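Local coordinates for protein lysozyme C (Equus asinus, PDB 5XUW) that hydrolyses the beta-1,4 glycosidic linkages of bacterial peptidoglycan as a calcium-binding C-type lysozyme, and so lyses bacteria, at residues A[25-30]-A[109-114]; A[31-36]-A[121-126]. All coordinates share one frame; numbering follows the deposited sequence.

Contact 1 of 2, residues A[25-30]-A[109-114]; sequences LANWVC and KAWVKH
Asn-27 and Trp-111 join two helical segments, 25-30 and 109-114, whose backbones come closest at Cys-30 CA and Trp-111 CA, 6.9 Å apart. Trp-111 CG lies anti to the backbone N (chi1 178°), which carries the indole toward the other helix. The indole supplies the one hydrogen bond: Trp-111 NE1 donates to Asn-27 OD1 over 2.9 Å, with an N-H...O angle of 152°. OD1 sits at the edge of the indole, near the ring plane, while the nitrogen is tilted off the carbonyl plane of the amide. The two flat groups are turned 61° against each other. Trp-111 CD1 also comes within 3.6 Å of the backbone Asn-27 O.

In the alpha domain of this C-type lysozyme, the bond ties the N-terminal part of helix 25-36 to the short helix 109-114, and the Cys-30 to Cys-115 disulfide joins the same two regions covalently. Trp-111 is buried, packed against Met-31 and Met-105, and its indole N-H is taken up by the asparagine. Within 109-114, Ala-110 O accepts from His-114 N and, in a longer bond of 3.3 Å, from His-114 ND1; the imidazole also stacks with Tyr-34.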
loop_
_atom_site.group_PDB
_atom_site.type_symbol
_atom_site.label_atom_id
_atom_site.label_comp_id
_atom_site.label_asym_id
_atom_site.label_seq_id
_atom_site.Cartn_x
_atom_site.Cartn_y
_atom_site.Cartn_z
ATOM N N LEU A 25 -3.081 5.637 10.975
ATOM C CA LEU A 25 -2.426 4.348 10.878
ATOM C C LEU A 25 -3.429 3.223 10.561
ATOM O O LEU A 25 -3.143 2.359 9.747
ATOM C CB LEU A 25 -1.697 4.065 12.187
ATOM C CG LEU A 25 -0.768 2.874 12.249
ATOM C CD1 LEU A 25 0.371 3.026 11.254
ATOM C CD2 LEU A 25 -0.243 2.763 13.676
ATOM N N ALA A 26 -4.606 3.238 11.184
ATOM C CA ALA A 26 -5.616 2.199 10.913
ATOM C C ALA A 26 -6.008 2.180 9.442
ATOM O O ALA A 26 -6.141 1.114 8.842
ATOM C CB ALA A 26 -6.840 2.382 11.788
ATOM N N ASN A 27 -6.180 3.363 8.860
ATOM C CA ASN A 27 -6.470 3.451 7.425
ATOM C C ASN A 27 -5.377 2.856 6.539
ATOM O O ASN A 27 -5.669 2.138 5.584
ATOM C CB ASN A 27 -6.797 4.893 7.019
ATOM C CG ASN A 27 -8.266 5.181 7.125
ATOM O OD1 ASN A 27 -9.056 4.645 6.353
ATOM N ND2 ASN A 27 -8.654 6.003 8.098
ATOM N N TRP A 28 -4.129 3.156 6.862
ATOM C CA TRP A 28 -2.981 2.593 6.137
ATOM C C TRP A 28 -2.912 1.062 6.237
ATOM O O TRP A 28 -2.667 0.367 5.241
ATOM C CB TRP A 28 -1.686 3.198 6.681
ATOM C CG TRP A 28 -1.453 4.591 6.208
ATOM C CD1 TRP A 28 -1.538 5.746 6.928
ATOM C CD2 TRP A 28 -1.104 4.969 4.881
ATOM N NE1 TRP A 28 -1.251 6.826 6.119
ATOM C CE2 TRP A 28 -0.985 6.370 4.858
ATOM C CE3 TRP A 28 -0.872 4.250 3.707
ATOM C CZ2 TRP A 28 -0.621 7.068 3.700
ATOM C CZ3 TRP A 28 -0.523 4.937 2.564
ATOM C CH2 TRP A 28 -0.395 6.330 2.569
ATOM N N VAL A 29 -3.107 0.545 7.452
ATOM C CA VAL A 29 -3.092 -0.902 7.671
ATOM C C VAL A 29 -4.282 -1.553 6.959
ATOM O O VAL A 29 -4.140 -2.609 6.330
ATOM C CB VAL A 29 -3.058 -1.259 9.176
ATOM C CG1 VAL A 29 -3.123 -2.763 9.387
ATOM C CG2 VAL A 29 -1.784 -0.724 9.817
ATOM N N CYS A 30 -5.441 -0.907 7.035
ATOM C CA CYS A 30 -6.641 -1.396 6.349
ATOM C C CYS A 30 -6.427 -1.504 4.841
ATOM O O CYS A 30 -6.769 -2.520 4.223
ATOM C CB CYS A 30 -7.854 -0.517 6.677
ATOM S SG CYS A 30 -9.441 -1.246 6.231
ATOM N N LYS A 109 -8.183 0.994 -4.825
ATOM C CA LYS A 109 -9.589 0.607 -4.990
ATOM C C LYS A 109 -10.103 -0.303 -3.868
ATOM O O LYS A 109 -11.269 -0.211 -3.483
ATOM C CB LYS A 109 -9.806 -0.050 -6.349
ATOM C CG LYS A 109 -9.521 0.885 -7.523
ATOM C CD LYS A 109 -10.296 0.462 -8.762
ATOM C CE LYS A 109 -9.752 1.109 -10.025
ATOM N NZ LYS A 109 -10.468 0.617 -11.237
ATOM N N ALA A 110 -9.246 -1.174 -3.338
ATOM C CA ALA A 110 -9.667 -2.055 -2.238
ATOM C C ALA A 110 -9.883 -1.258 -0.938
ATOM O O ALA A 110 -10.784 -1.583 -0.161
ATOM C CB ALA A 110 -8.683 -3.197 -2.039
ATOM N N TRP A 111 -9.085 -0.212 -0.722
ATOM C CA TRP A 111 -9.322 0.709 0.389
ATOM C C TRP A 111 -10.673 1.406 0.221
ATOM O O TRP A 111 -11.470 1.489 1.169
ATOM C CB TRP A 111 -8.184 1.728 0.521
ATOM C CG TRP A 111 -8.426 2.717 1.624
ATOM C CD1 TRP A 111 -8.164 2.557 2.957
ATOM C CD2 TRP A 111 -9.019 3.997 1.481
ATOM N NE1 TRP A 111 -8.572 3.673 3.661
ATOM C CE2 TRP A 111 -9.091 4.577 2.773
ATOM C CE3 TRP A 111 -9.492 4.727 0.384
ATOM C CZ2 TRP A 111 -9.617 5.850 2.990
ATOM C CZ3 TRP A 111 -10.018 5.985 0.607
ATOM C CH2 TRP A 111 -10.062 6.539 1.897
ATOM N N VAL A 112 -10.952 1.886 -0.985
ATOM C CA VAL A 112 -12.250 2.522 -1.250
ATOM C C VAL A 112 -13.404 1.564 -0.923
ATOM O O VAL A 112 -14.369 1.955 -0.267
ATOM C CB VAL A 112 -12.377 2.990 -2.714
ATOM C CG1 VAL A 112 -13.796 3.464 -3.014
ATOM C CG2 VAL A 112 -11.363 4.092 -3.007
ATOM N N LYS A 113 -13.295 0.325 -1.389
ATOM C CA LYS A 113 -14.386 -0.645 -1.272
ATOM C C LYS A 113 -14.632 -1.107 0.162
ATOM O O LYS A 113 -15.779 -1.281 0.555
ATOM C CB LYS A 113 -14.120 -1.854 -2.170
ATOM C CG LYS A 113 -15.210 -2.919 -2.148
ATOM C CD LYS A 113 -14.989 -3.973 -3.218
ATOM C CE LYS A 113 -16.182 -4.913 -3.315
ATOM N NZ LYS A 113 -15.911 -6.073 -4.210
ATOM N N HIS A 114 -13.564 -1.305 0.927
ATOM C CA HIS A 114 -13.637 -1.961 2.237
ATOM C C HIS A 114 -13.366 -1.089 3.462
ATOM O O HIS A 114 -13.834 -1.426 4.543
ATOM C CB HIS A 114 -12.684 -3.161 2.250
ATOM C CG HIS A 114 -13.054 -4.222 1.261
ATOM N ND1 HIS A 114 -12.359 -4.424 0.088
ATOM C CD2 HIS A 114 -14.064 -5.123 1.259
ATOM C CE1 HIS A 114 -12.918 -5.411 -0.590
ATOM N NE2 HIS A 114 -13.947 -5.861 0.104
#

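Contact 2 of 2, residues A[31-36]-A[121-126]; sequences MAEYES and SEYLAS
Glu-33 swings CG opposite its backbone N (chi1 -171°) and runs on extended to its carboxylate, while Tyr-123, its CG likewise anti to its own N (chi1 179°), sends its ring out from the 121-126 loop to meet it. The backbones are well separated, the nearest CA atoms, those of Glu-33 and Tyr-123, being 11.2 Å apart, and the two long side chains span that distance.

They meet at the phenol: Tyr-123 OH donates to Glu-33 OE1 at 2.5 Å, a short bond. The acceptor presents its anti lone pair, the one facing away from the other carboxylate oxygen. OE1 lies at the rim of the tyrosine ring, in its plane, and also comes within 3.3 Å of Tyr-123 CE1. The carboxylate is turned only 24° from the ring plane. From the helix side, Glu-33 CB comes to 3.4 Å from Tyr-123 OH, so the hydroxyl is flanked by the stem of the glutamate as well as by its end.

Tyr-123 is steadied by neighbours: its ring packs on Val-29 and Cys-30 and makes a cation-pi contact with Lys-5, whose NZ also bonds Tyr-123 O. The loop itself makes a type I beta turn from Glu-122 to Ala-125. This is a surface tie between the C-terminal loop and helix 25-36, within the alpha domain of the C-type lysozyme fold.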
loop_
_atom_site.group_PDB
_atom_site.type_symbol
_atom_site.label_atom_id
_atom_site.label_comp_id
_atom_site.label_asym_id
_atom_site.label_seq_id
_atom_site.Cartn_x
_atom_site.Cartn_y
_atom_site.Cartn_z
ATOM N N MET A 31 -5.825 -0.479 4.242
ATOM C CA MET A 31 -5.550 -0.524 2.804
ATOM C C MET A 31 -4.692 -1.751 2.495
ATOM O O MET A 31 -4.989 -2.489 1.559
ATOM C CB MET A 31 -4.891 0.778 2.335
ATOM C CG MET A 31 -4.443 0.808 0.878
ATOM S SD MET A 31 -2.757 0.234 0.603
ATOM C CE MET A 31 -1.830 1.604 1.295
ATOM N N ALA A 32 -3.671 -2.011 3.305
ATOM C CA ALA A 32 -2.820 -3.173 3.059
ATOM C C ALA A 32 -3.589 -4.495 3.187
ATOM O O ALA A 32 -3.392 -5.402 2.376
ATOM C CB ALA A 32 -1.615 -3.162 3.977
ATOM N N GLU A 33 -4.473 -4.602 4.184
ATOM C CA GLU A 33 -5.228 -5.842 4.375
ATOM C C GLU A 33 -6.058 -6.157 3.140
ATOM O O GLU A 33 -6.062 -7.288 2.660
ATOM C CB GLU A 33 -6.158 -5.800 5.597
ATOM C CG GLU A 33 -6.758 -7.174 5.883
ATOM C CD GLU A 33 -7.561 -7.289 7.165
ATOM O OE1 GLU A 33 -7.623 -6.346 7.974
ATOM O OE2 GLU A 33 -8.156 -8.374 7.353
ATOM N N TYR A 34 -6.772 -5.163 2.632
ATOM C CA TYR A 34 -7.696 -5.419 1.532
ATOM C C TYR A 34 -7.040 -5.400 0.148
ATOM O O TYR A 34 -7.555 -6.030 -0.769
ATOM C CB TYR A 34 -8.932 -4.517 1.664
ATOM C CG TYR A 34 -9.722 -4.929 2.891
ATOM C CD1 TYR A 34 -10.619 -6.004 2.837
ATOM C CD2 TYR A 34 -9.517 -4.318 4.123
ATOM C CE1 TYR A 34 -11.309 -6.426 3.959
ATOM C CE2 TYR A 34 -10.190 -4.747 5.252
ATOM C CZ TYR A 34 -11.100 -5.797 5.159
ATOM O OH TYR A 34 -11.764 -6.231 6.279
ATOM N N GLU A 35 -5.891 -4.733 0.004
ATOM C CA GLU A 35 -5.153 -4.750 -1.262
ATOM C C GLU A 35 -4.384 -6.055 -1.470
ATOM O O GLU A 35 -4.418 -6.615 -2.561
ATOM C CB GLU A 35 -4.196 -3.556 -1.355
ATOM C CG GLU A 35 -4.893 -2.218 -1.615
ATOM C CD GLU A 35 -5.530 -2.107 -2.990
ATOM O OE1 GLU A 35 -5.179 -2.895 -3.893
ATOM O OE2 GLU A 35 -6.393 -1.224 -3.167
ATOM N N SER A 36 -3.710 -6.533 -0.427
ATOM C CA SER A 36 -2.771 -7.650 -0.546
ATOM C C SER A 36 -2.934 -8.794 0.471
ATOM O O SER A 36 -2.132 -9.735 0.447
ATOM C CB SER A 36 -1.357 -7.090 -0.396
ATOM O OG SER A 36 -1.140 -6.627 0.934
ATOM N N SER A 121 -12.158 2.519 14.584
ATOM C CA SER A 121 -11.744 2.849 15.948
ATOM C C SER A 121 -11.223 1.653 16.744
ATOM O O SER A 121 -10.357 1.833 17.598
ATOM C CB SER A 121 -12.893 3.497 16.730
ATOM O OG SER A 121 -14.024 2.651 16.760
ATOM N N GLU A 122 -11.753 0.460 16.471
ATOM C CA GLU A 122 -11.310 -0.771 17.143
ATOM C C GLU A 122 -10.414 -1.656 16.259
ATOM O O GLU A 122 -9.980 -2.723 16.699
ATOM C CB GLU A 122 -12.519 -1.594 17.586
ATOM C CG GLU A 122 -13.530 -0.833 18.435
ATOM C CD GLU A 122 -14.748 -1.669 18.809
ATOM O OE1 GLU A 122 -14.904 -2.804 18.299
ATOM O OE2 GLU A 122 -15.568 -1.180 19.618
ATOM N N TYR A 123 -10.123 -1.212 15.037
ATOM C CA TYR A 123 -9.415 -2.036 14.046
ATOM C C TYR A 123 -8.007 -2.422 14.520
ATOM O O TYR A 123 -7.565 -3.553 14.303
ATOM C CB TYR A 123 -9.391 -1.311 12.685
ATOM C CG TYR A 123 -8.671 -2.054 11.562
ATOM C CD1 TYR A 123 -9.209 -3.214 10.995
ATOM C CD2 TYR A 123 -7.461 -1.581 11.059
ATOM C CE1 TYR A 123 -8.546 -3.894 9.971
ATOM C CE2 TYR A 123 -6.795 -2.244 10.036
ATOM C CZ TYR A 123 -7.330 -3.399 9.492
ATOM O OH TYR A 123 -6.648 -4.053 8.480
ATOM N N LEU A 124 -7.318 -1.497 15.185
ATOM C CA LEU A 124 -5.994 -1.768 15.755
ATOM C C LEU A 124 -6.032 -1.921 17.278
ATOM O O LEU A 124 -5.006 -1.752 17.944
ATOM C CB LEU A 124 -5.005 -0.674 15.351
ATOM C CG LEU A 124 -4.804 -0.468 13.845
ATOM C CD1 LEU A 124 -3.767 0.624 13.613
ATOM C CD2 LEU A 124 -4.424 -1.770 13.145
ATOM N N ALA A 125 -7.182 -2.309 17.825
ATOM C CA ALA A 125 -7.353 -2.394 19.278
ATOM C C ALA A 125 -6.399 -3.416 19.898
ATOM O O ALA A 125 -5.858 -3.182 20.966
ATOM C CB ALA A 125 -8.800 -2.706 19.641
ATOM N N SER A 126 -6.158 -4.522 19.203
ATOM C CA SER A 126 -5.220 -5.534 19.687
ATOM C C SER A 126 -3.745 -5.102 19.632
ATOM O O SER A 126 -2.900 -5.738 20.260
ATOM C CB SER A 126 -5.436 -6.848 18.935
ATOM O OG SER A 126 -5.248 -6.690 17.535
#

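From the N terminus the chain passes through helix 5-14 and enters helix 25-36, which supplies the first segment of both contacts. It then runs through the small antiparallel sheet, the calcium site and helix 89-100 before helix 109-114 comes back onto residues 25-30 and closes contact 1. The loop beyond it returns to residues 31-36 and closes contact 2. The two closures cross, since their segments alternate along the chain. Their centres are about 7 Å apart, and Ala-110 N probably hydrogen-bonds Glu-35 OE2, the predicted active-site glutamate. Together they tie both the short helix and the C-terminal loop to helix 25-36.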